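Local coordinates for coenzyme Q-binding protein COQ10 START domain-containing protein (Thermus thermophilus, PDB 2D4R), which is of unknown function but, as a putative member of the START domain superfamily, probably binds or carries a lipid or similar hydrophobic ligand, at residues R50-A53 and K58-R61; G26-P29 and E33-S36; E15-L20 and T100-T105. All coordinates share one frame; numbering follows the deposited sequence.

Contact 1 of 3, residues R50-A53 and K58-R61; sequences RWVA and KKVR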
loop_
_atom_site.group_PDB
_atom_site.type_symbol
_atom_site.label_atom_id
_atom_site.label_comp_id
_atom_site.label_asym_id
_atom_site.label_seq_id
_atom_site.Cartn_x
_atom_site.Cartn_y
_atom_site.Cartn_z
ATOM N N ARG A 50 -11.653 1.442 -1.990
ATOM C CA ARG A 50 -11.573 2.081 -3.301
ATOM C C ARG A 50 -10.454 3.124 -3.295
ATOM O O ARG A 50 -10.506 4.096 -2.555
ATOM C CB ARG A 50 -12.914 2.752 -3.648
ATOM C CG ARG A 50 -12.925 3.523 -4.979
ATOM C CD ARG A 50 -14.287 4.175 -5.265
ATOM N NE ARG A 50 -15.430 3.360 -4.837
ATOM C CZ ARG A 50 -16.054 2.463 -5.600
ATOM N NH1 ARG A 50 -15.655 2.251 -6.848
ATOM N NH2 ARG A 50 -17.082 1.773 -5.115
ATOM N N TRP A 51 -9.439 2.904 -4.118
ATOM C CA TRP A 51 -8.303 3.816 -4.180
ATOM C C TRP A 51 -8.374 4.696 -5.432
ATOM O O TRP A 51 -8.743 4.239 -6.519
ATOM C CB TRP A 51 -6.976 3.031 -4.177
ATOM C CG TRP A 51 -6.681 2.251 -2.896
ATOM C CD1 TRP A 51 -7.459 1.286 -2.329
ATOM C CD2 TRP A 51 -5.511 2.363 -2.057
ATOM N NE1 TRP A 51 -6.855 0.791 -1.201
ATOM C CE2 TRP A 51 -5.660 1.433 -1.010
ATOM C CE3 TRP A 51 -4.357 3.163 -2.092
ATOM C CZ2 TRP A 51 -4.696 1.275 0.002
ATOM C CZ3 TRP A 51 -3.403 3.009 -1.089
ATOM C CH2 TRP A 51 -3.581 2.069 -0.057
ATOM N N VAL A 52 -8.022 5.966 -5.266
ATOM C CA VAL A 52 -7.643 6.797 -6.391
ATOM C C VAL A 52 -6.286 7.399 -6.104
ATOM O O VAL A 52 -6.110 8.105 -5.117
ATOM C CB VAL A 52 -8.656 7.951 -6.646
ATOM C CG1 VAL A 52 -8.157 8.819 -7.809
ATOM C CG2 VAL A 52 -10.040 7.391 -6.954
ATOM N N ALA A 53 -5.330 7.113 -6.977
ATOM C CA ALA A 53 -3.975 7.613 -6.828
ATOM C C ALA A 53 -3.639 8.496 -8.017
ATOM O O ALA A 53 -4.251 8.391 -9.090
ATOM C CB ALA A 53 -2.981 6.435 -6.731
ATOM N N LYS A 58 -2.369 12.370 -14.249
ATOM C CA LYS A 58 -3.621 11.645 -14.438
ATOM C C LYS A 58 -3.810 10.586 -13.363
ATOM O O LYS A 58 -2.847 10.075 -12.796
ATOM C CB LYS A 58 -3.692 10.993 -15.821
ATOM C CG LYS A 58 -5.115 10.523 -16.188
ATOM C CD LYS A 58 -6.161 11.631 -15.972
ATOM C CE LYS A 58 -7.576 11.195 -16.368
ATOM N NZ LYS A 58 -8.178 10.205 -15.426
ATOM N N LYS A 59 -5.067 10.267 -13.079
ATOM C CA LYS A 59 -5.376 9.426 -11.944
ATOM C C LYS A 59 -5.548 7.958 -12.324
ATOM O O LYS A 59 -5.965 7.619 -13.426
ATOM C CB LYS A 59 -6.623 9.955 -11.213
ATOM C CG LYS A 59 -7.875 10.114 -12.064
ATOM C CD LYS A 59 -9.102 10.490 -11.215
ATOM C CE LYS A 59 -9.220 11.991 -10.967
ATOM N NZ LYS A 59 -9.424 12.770 -12.231
ATOM N N VAL A 60 -5.191 7.092 -11.387
ATOM C CA VAL A 60 -5.348 5.662 -11.543
ATOM C C VAL A 60 -6.263 5.181 -10.423
ATOM O O VAL A 60 -6.039 5.513 -9.268
ATOM C CB VAL A 60 -3.975 4.962 -11.471
ATOM C CG1 VAL A 60 -4.141 3.456 -11.533
ATOM C CG2 VAL A 60 -3.103 5.432 -12.635
ATOM N N ARG A 61 -7.298 4.418 -10.777
ATOM C CA ARG A 61 -8.367 4.055 -9.852
ATOM C C ARG A 61 -8.491 2.535 -9.772
ATOM O O ARG A 61 -8.497 1.850 -10.791
ATOM C CB ARG A 61 -9.709 4.624 -10.334
ATOM C CG ARG A 61 -9.715 6.105 -10.608
ATOM C CD ARG A 61 -10.897 6.495 -11.478
ATOM N NE ARG A 61 -10.456 6.994 -12.781
ATOM C CZ ARG A 61 -10.683 8.227 -13.233
ATOM N NH1 ARG A 61 -11.357 9.096 -12.488
ATOM N NH2 ARG A 61 -10.225 8.594 -14.426
#

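Contact 2 of 3, residues G26-P29 and E33-S36; sequences GLKP and EVES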
loop_
_atom_site.group_PDB
_atom_site.type_symbol
_atom_site.label_atom_id
_atom_site.label_comp_id
_atom_site.label_asym_id
_atom_site.label_seq_id
_atom_site.Cartn_x
_atom_site.Cartn_y
_atom_site.Cartn_z
ATOM N N GLY A 26 -7.547 6.293 8.371
ATOM C CA GLY A 26 -6.686 7.111 9.198
ATOM C C GLY A 26 -5.305 7.287 8.588
ATOM O O GLY A 26 -4.605 8.255 8.876
ATOM N N LEU A 27 -4.906 6.347 7.740
ATOM C CA LEU A 27 -3.592 6.394 7.108
ATOM C C LEU A 27 -3.631 7.372 5.937
ATOM O O LEU A 27 -2.630 8.009 5.614
ATOM C CB LEU A 27 -3.206 5.004 6.595
ATOM C CG LEU A 27 -1.743 4.542 6.637
ATOM C CD1 LEU A 27 -1.635 3.197 5.936
ATOM C CD2 LEU A 27 -0.837 5.542 5.980
ATOM N N LYS A 28 -4.798 7.487 5.311
ATOM C CA LYS A 28 -4.903 8.149 4.017
ATOM C C LYS A 28 -4.323 9.573 3.948
ATOM O O LYS A 28 -3.668 9.923 2.964
ATOM C CB LYS A 28 -6.365 8.175 3.551
ATOM C CG LYS A 28 -6.509 8.483 2.054
ATOM C CD LYS A 28 -7.524 9.589 1.761
ATOM C CE LYS A 28 -7.066 10.962 2.247
ATOM N NZ LYS A 28 -7.863 12.060 1.612
ATOM N N PRO A 29 -4.551 10.408 4.983
ATOM C CA PRO A 29 -4.017 11.780 4.951
ATOM C C PRO A 29 -2.500 11.911 4.827
ATOM O O PRO A 29 -2.008 12.963 4.469
ATOM C CB PRO A 29 -4.549 12.406 6.241
ATOM C CG PRO A 29 -5.759 11.590 6.578
ATOM C CD PRO A 29 -5.407 10.189 6.163
ATOM N N GLU A 33 0.416 10.716 -2.482
ATOM C CA GLU A 33 0.143 10.366 -3.869
ATOM C C GLU A 33 -1.260 9.786 -4.016
ATOM O O GLU A 33 -1.700 9.471 -5.127
ATOM C CB GLU A 33 1.176 9.352 -4.367
ATOM C CG GLU A 33 2.599 9.649 -3.947
ATOM C CD GLU A 33 3.620 9.027 -4.877
ATOM O OE1 GLU A 33 3.433 7.853 -5.260
ATOM O OE2 GLU A 33 4.604 9.714 -5.227
ATOM N N VAL A 34 -1.950 9.637 -2.887
ATOM C CA VAL A 34 -3.318 9.138 -2.879
ATOM C C VAL A 34 -4.287 10.292 -2.723
ATOM O O VAL A 34 -4.164 11.090 -1.794
ATOM C CB VAL A 34 -3.549 8.146 -1.725
ATOM C CG1 VAL A 34 -5.027 7.871 -1.562
ATOM C CG2 VAL A 34 -2.810 6.853 -2.008
ATOM N N GLU A 35 -5.253 10.365 -3.636
ATOM C CA GLU A 35 -6.249 11.427 -3.648
ATOM C C GLU A 35 -7.485 11.023 -2.845
ATOM O O GLU A 35 -8.068 11.837 -2.134
ATOM C CB GLU A 35 -6.659 11.732 -5.085
ATOM C CG GLU A 35 -7.832 12.687 -5.193
ATOM C CD GLU A 35 -8.677 12.455 -6.433
ATOM O OE1 GLU A 35 -8.344 13.018 -7.498
ATOM O OE2 GLU A 35 -9.679 11.710 -6.343
ATOM N N SER A 36 -7.889 9.765 -2.977
ATOM C CA SER A 36 -9.038 9.249 -2.240
ATOM C C SER A 36 -8.855 7.773 -1.877
ATOM O O SER A 36 -8.439 6.963 -2.700
ATOM C CB SER A 36 -10.331 9.432 -3.046
ATOM O OG SER A 36 -10.344 8.637 -4.209
HETATM O O HOH W 1 -4.348 12.196 0.905
#

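Contact 3 of 3, residues E15-L20 and T100-T105; sequences ERVYRL and TRVVLT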
loop_
_atom_site.group_PDB
_atom_site.type_symbol
_atom_site.label_atom_id
_atom_site.label_comp_id
_atom_site.label_asym_id
_atom_site.label_seq_id
_atom_site.Cartn_x
_atom_site.Cartn_y
_atom_site.Cartn_z
ATOM N N GLU A 15 3.077 -4.479 16.503
ATOM C CA GLU A 15 1.635 -4.560 16.674
ATOM C C GLU A 15 1.005 -3.191 16.446
ATOM O O GLU A 15 -0.095 -3.083 15.900
ATOM C CB GLU A 15 1.279 -5.065 18.076
ATOM C CG GLU A 15 -0.232 -5.206 18.283
ATOM C CD GLU A 15 -0.624 -6.463 19.043
ATOM O OE1 GLU A 15 0.081 -6.828 20.014
ATOM O OE2 GLU A 15 -1.645 -7.085 18.670
ATOM N N ARG A 16 1.711 -2.145 16.864
ATOM C CA ARG A 16 1.194 -0.791 16.744
ATOM C C ARG A 16 1.284 -0.324 15.292
ATOM O O ARG A 16 0.335 0.238 14.762
ATOM C CB ARG A 16 1.978 0.156 17.655
ATOM C CG ARG A 16 1.475 1.606 17.681
ATOM C CD ARG A 16 2.242 2.417 18.742
ATOM N NE ARG A 16 2.314 1.680 20.003
ATOM C CZ ARG A 16 3.260 1.831 20.924
ATOM N NH1 ARG A 16 3.216 1.109 22.032
ATOM N NH2 ARG A 16 4.249 2.702 20.749
ATOM N N VAL A 17 2.421 -0.573 14.650
ATOM C CA VAL A 17 2.591 -0.212 13.247
ATOM C C VAL A 17 1.572 -0.971 12.390
ATOM O O VAL A 17 0.961 -0.407 11.484
ATOM C CB VAL A 17 4.033 -0.530 12.761
ATOM C CG1 VAL A 17 4.218 -0.099 11.296
ATOM C CG2 VAL A 17 5.052 0.185 13.659
ATOM N N TYR A 18 1.372 -2.245 12.706
ATOM C CA TYR A 18 0.414 -3.056 11.988
ATOM C C TYR A 18 -0.987 -2.467 12.121
ATOM O O TYR A 18 -1.700 -2.342 11.128
ATOM C CB TYR A 18 0.446 -4.488 12.524
ATOM C CG TYR A 18 -0.693 -5.367 12.054
ATOM C CD1 TYR A 18 -1.822 -5.556 12.844
ATOM C CD2 TYR A 18 -0.631 -6.030 10.830
ATOM C CE1 TYR A 18 -2.859 -6.389 12.430
ATOM C CE2 TYR A 18 -1.661 -6.860 10.408
ATOM C CZ TYR A 18 -2.768 -7.036 11.210
ATOM O OH TYR A 18 -3.787 -7.862 10.798
ATOM N N ARG A 19 -1.385 -2.098 13.339
ATOM C CA ARG A 19 -2.760 -1.625 13.574
ATOM C C ARG A 19 -3.035 -0.284 12.907
ATOM O O ARG A 19 -4.132 -0.039 12.424
ATOM C CB ARG A 19 -3.062 -1.501 15.072
ATOM C CG ARG A 19 -3.854 -2.668 15.677
ATOM C CD ARG A 19 -5.243 -2.833 15.033
ATOM N NE ARG A 19 -6.349 -2.494 15.938
ATOM C CZ ARG A 19 -7.639 -2.725 15.682
ATOM N NH1 ARG A 19 -8.564 -2.378 16.569
ATOM N NH2 ARG A 19 -8.008 -3.304 14.545
ATOM N N LEU A 20 -2.031 0.581 12.889
ATOM C CA LEU A 20 -2.150 1.876 12.240
ATOM C C LEU A 20 -2.198 1.776 10.720
ATOM O O LEU A 20 -2.789 2.629 10.056
ATOM C CB LEU A 20 -0.988 2.770 12.652
ATOM C CG LEU A 20 -1.063 3.256 14.092
ATOM C CD1 LEU A 20 0.262 3.886 14.489
ATOM C CD2 LEU A 20 -2.221 4.247 14.214
ATOM N N THR A 100 9.926 -1.628 14.102
ATOM C CA THR A 100 9.321 -2.443 13.067
ATOM C C THR A 100 10.026 -2.293 11.724
ATOM O O THR A 100 10.203 -1.188 11.223
ATOM C CB THR A 100 7.845 -2.053 12.886
ATOM O OG1 THR A 100 7.181 -2.133 14.148
ATOM C CG2 THR A 100 7.160 -2.987 11.901
ATOM N N ARG A 101 10.427 -3.411 11.134
ATOM C CA ARG A 101 10.818 -3.393 9.735
ATOM C C ARG A 101 9.593 -3.740 8.890
ATOM O O ARG A 101 9.131 -4.892 8.873
ATOM C CB ARG A 101 11.937 -4.398 9.479
ATOM C CG ARG A 101 12.387 -4.417 8.029
ATOM C CD ARG A 101 13.881 -4.239 7.899
ATOM N NE ARG A 101 14.209 -3.257 6.872
ATOM C CZ ARG A 101 14.608 -2.014 7.125
ATOM N NH1 ARG A 101 14.883 -1.185 6.123
ATOM N NH2 ARG A 101 14.742 -1.599 8.379
ATOM N N VAL A 102 9.057 -2.734 8.204
ATOM C CA VAL A 102 7.889 -2.933 7.363
ATOM C C VAL A 102 8.317 -3.259 5.939
ATOM O O VAL A 102 9.131 -2.544 5.343
ATOM C CB VAL A 102 6.977 -1.682 7.365
ATOM C CG1 VAL A 102 5.762 -1.914 6.482
ATOM C CG2 VAL A 102 6.514 -1.381 8.783
ATOM N N VAL A 103 7.775 -4.352 5.407
ATOM C CA VAL A 103 8.084 -4.772 4.047
ATOM C C VAL A 103 6.833 -4.797 3.178
ATOM O O VAL A 103 5.854 -5.469 3.494
ATOM C CB VAL A 103 8.716 -6.170 4.024
ATOM C CG1 VAL A 103 9.216 -6.485 2.619
ATOM C CG2 VAL A 103 9.834 -6.249 5.050
ATOM N N LEU A 104 6.881 -4.060 2.077
ATOM C CA LEU A 104 5.741 -3.957 1.178
ATOM C C LEU A 104 6.100 -4.475 -0.209
ATOM O O LEU A 104 6.979 -3.934 -0.880
ATOM C CB LEU A 104 5.274 -2.501 1.081
ATOM C CG LEU A 104 4.154 -2.193 0.088
ATOM C CD1 LEU A 104 2.977 -3.115 0.340
ATOM C CD2 LEU A 104 3.740 -0.732 0.225
ATOM N N THR A 105 5.403 -5.517 -0.637
ATOM C CA THR A 105 5.687 -6.166 -1.905
ATOM C C THR A 105 4.468 -6.035 -2.809
ATOM O O THR A 105 3.343 -6.364 -2.401
ATOM C CB THR A 105 5.973 -7.662 -1.676
ATOM O OG1 THR A 105 6.880 -7.800 -0.580
ATOM C CG2 THR A 105 6.569 -8.300 -2.915
#

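Contact 1 of 3, residues R50-A53 and K58-R61
Ala53 and Val60 form a hydrogen-bonded pair between antiparallel strands whose short axes come within 4.7 Å. Ala53 N gives a nearly straight bond to Val60 O, 2.9 Å long with an angle of 177° at the hydrogen. In return Val60 N reaches Ala53 O at 2.8 Å, its donor tilted 20° from the carbonyl plane. Ala53 O also has Lys59 CA 3.2 Å away, a weaker CA-H...O contact beside the main bond. Val52 and Arg61, the adjoining non-hydrogen-bonded pair, stand side by side on one face of the sheet and point the same way, with Val52 CG2 3.9 Å from Arg61 CG. The other branch, Val52 CG1, lies anti to its own backbone nitrogen (chi1 178°), and this turns it to the aliphatic part of Lys59, 3.9 Å from Lys59 CB. The Arg61 chain bends at its third torsion and lays the guanidinium flat against Lys59, whose CG lies 3.5 Å above the centre of the plane. The long basic chains thus use their methylenes on this face while their charged ends run on away from strand 46-55. Ala53 and Val60 project from the reverse face, the one on which Trp51 stacks against Trp62. Together the two segments belong to the beta hairpin of strands 46-55 and 58-69 in the antiparallel sheet of this Bet v 1-like fold. Strand 34-43 borders it through Val52, and on the far side Asp83, just beyond strand 74-82, accepts a hydrogen bond from Arg61 N.

Contact 2 of 3, residues G26-P29 and E33-S36
A classic beta bulge near the start of the edge strand 34-43, where Glu35 and Ser36 both face Val52, is the element that Lys28 leans against from the 3-10 turn following helix 24-27. The chain turns a corner at Glu35, and the Lys28 side chain spans this corner from Val34 to Ser36. The side chains of Lys28 and Val34 cross obliquely, Lys28 CG lying 4.0 Å from Val34 CG1 in plain aliphatic contact. Farther out, Lys28 CD passes 4.3 Å from Ser36 C. With CG anti to the Lys28 nitrogen (chi1 -164°), the chain bends at chi2 and chi3 across the corner and its ammonium group ends near the Glu35 carbonyl. There Lys28 NZ stands 3.8 Å from Glu35 O, too far for a hydrogen bond, so any attraction is loosely electrostatic. The contact is a surface one, joining the helical turn to the sheet edge. Next to it Val34 packs on Trp51, while Glu33 OE1 makes a weak hydrogen bond with Ser133 OG of the long helix 120-144. No direct hydrogen bond joins the two segments; a water sits between their backbones instead, 3.1 Å from Lys28 O and 2.9 Å from Val34 O, and can donate to either.

Contact 3 of 3, residues E15-L20 and T100-T105
Thr100 OG1, hydrogen-bonded to Ala12 O in the loop ahead of helix 14-22, also meets a methyl of Val17, with Val17 CG2 3.2 Å away. That close approach is van der Waals contact rather than a bond: the hydroxyl spends its polarity on the Ala12 carbonyl, and the valine packs against it from the helix. Val17 and Thr100 reach toward each other tip to tip, and Val17 CG2 also lies 3.7 Å from Thr100 CB. The chi1 of -54° sets OG1 anti to the Thr100 carbonyl carbon and beside its nitrogen, on the side that meets Val17 CG2. The threonine methyl sits farther back, Thr100 CG2 being 4.1 Å from Val17 CB. The second valine branch runs along the strand instead. Val17 CG1 touches Val102 CG2 at 3.6 Å, with the two side chains crossing at a slant, so that one valine straddles two residues that project from the same face of the strand. No hydrogen bond links the segments, and all three touching residues are buried. Their contact seats helix 14-22 on the face of strand 100-109 that looks toward helix 120-144. The fold is the helix-grip of Bet v 1-like and START domains, in which a curved antiparallel sheet wraps round a long C-terminal helix. Leu138 and Leu135 of helix 120-144 pack against Val17 and Val102 respectively. Phe93 of strand 86-95 touches both valines, and Ile10, at the end of strand 3-10, adds to the packing around Val17.

Contact 3 is the buried one, contact 2 lies at the surface, and contact 1 is partly buried, with the basic chains of Lys59 and Arg61 beside Val52 on one face, and Trp51, Ala53 and Val60 on the other. Their chemistry follows: main-chain hydrogen bonds carry contact 1, lysine methylenes, with a water lodged between the backbones, make up contact 2, and methyls packed round a satisfied hydroxyl carry contact 3. Contacts 1 and 2 touch at the bulge, Val52 N bonding to Ser36 O and Val52 O to Glu35 N. Contact 2 meets contact 3 where Leu27 packs on Leu20, between consecutive helices. Contacts 1 and 3 share the sheet without touching, their centres about 23 Å apart.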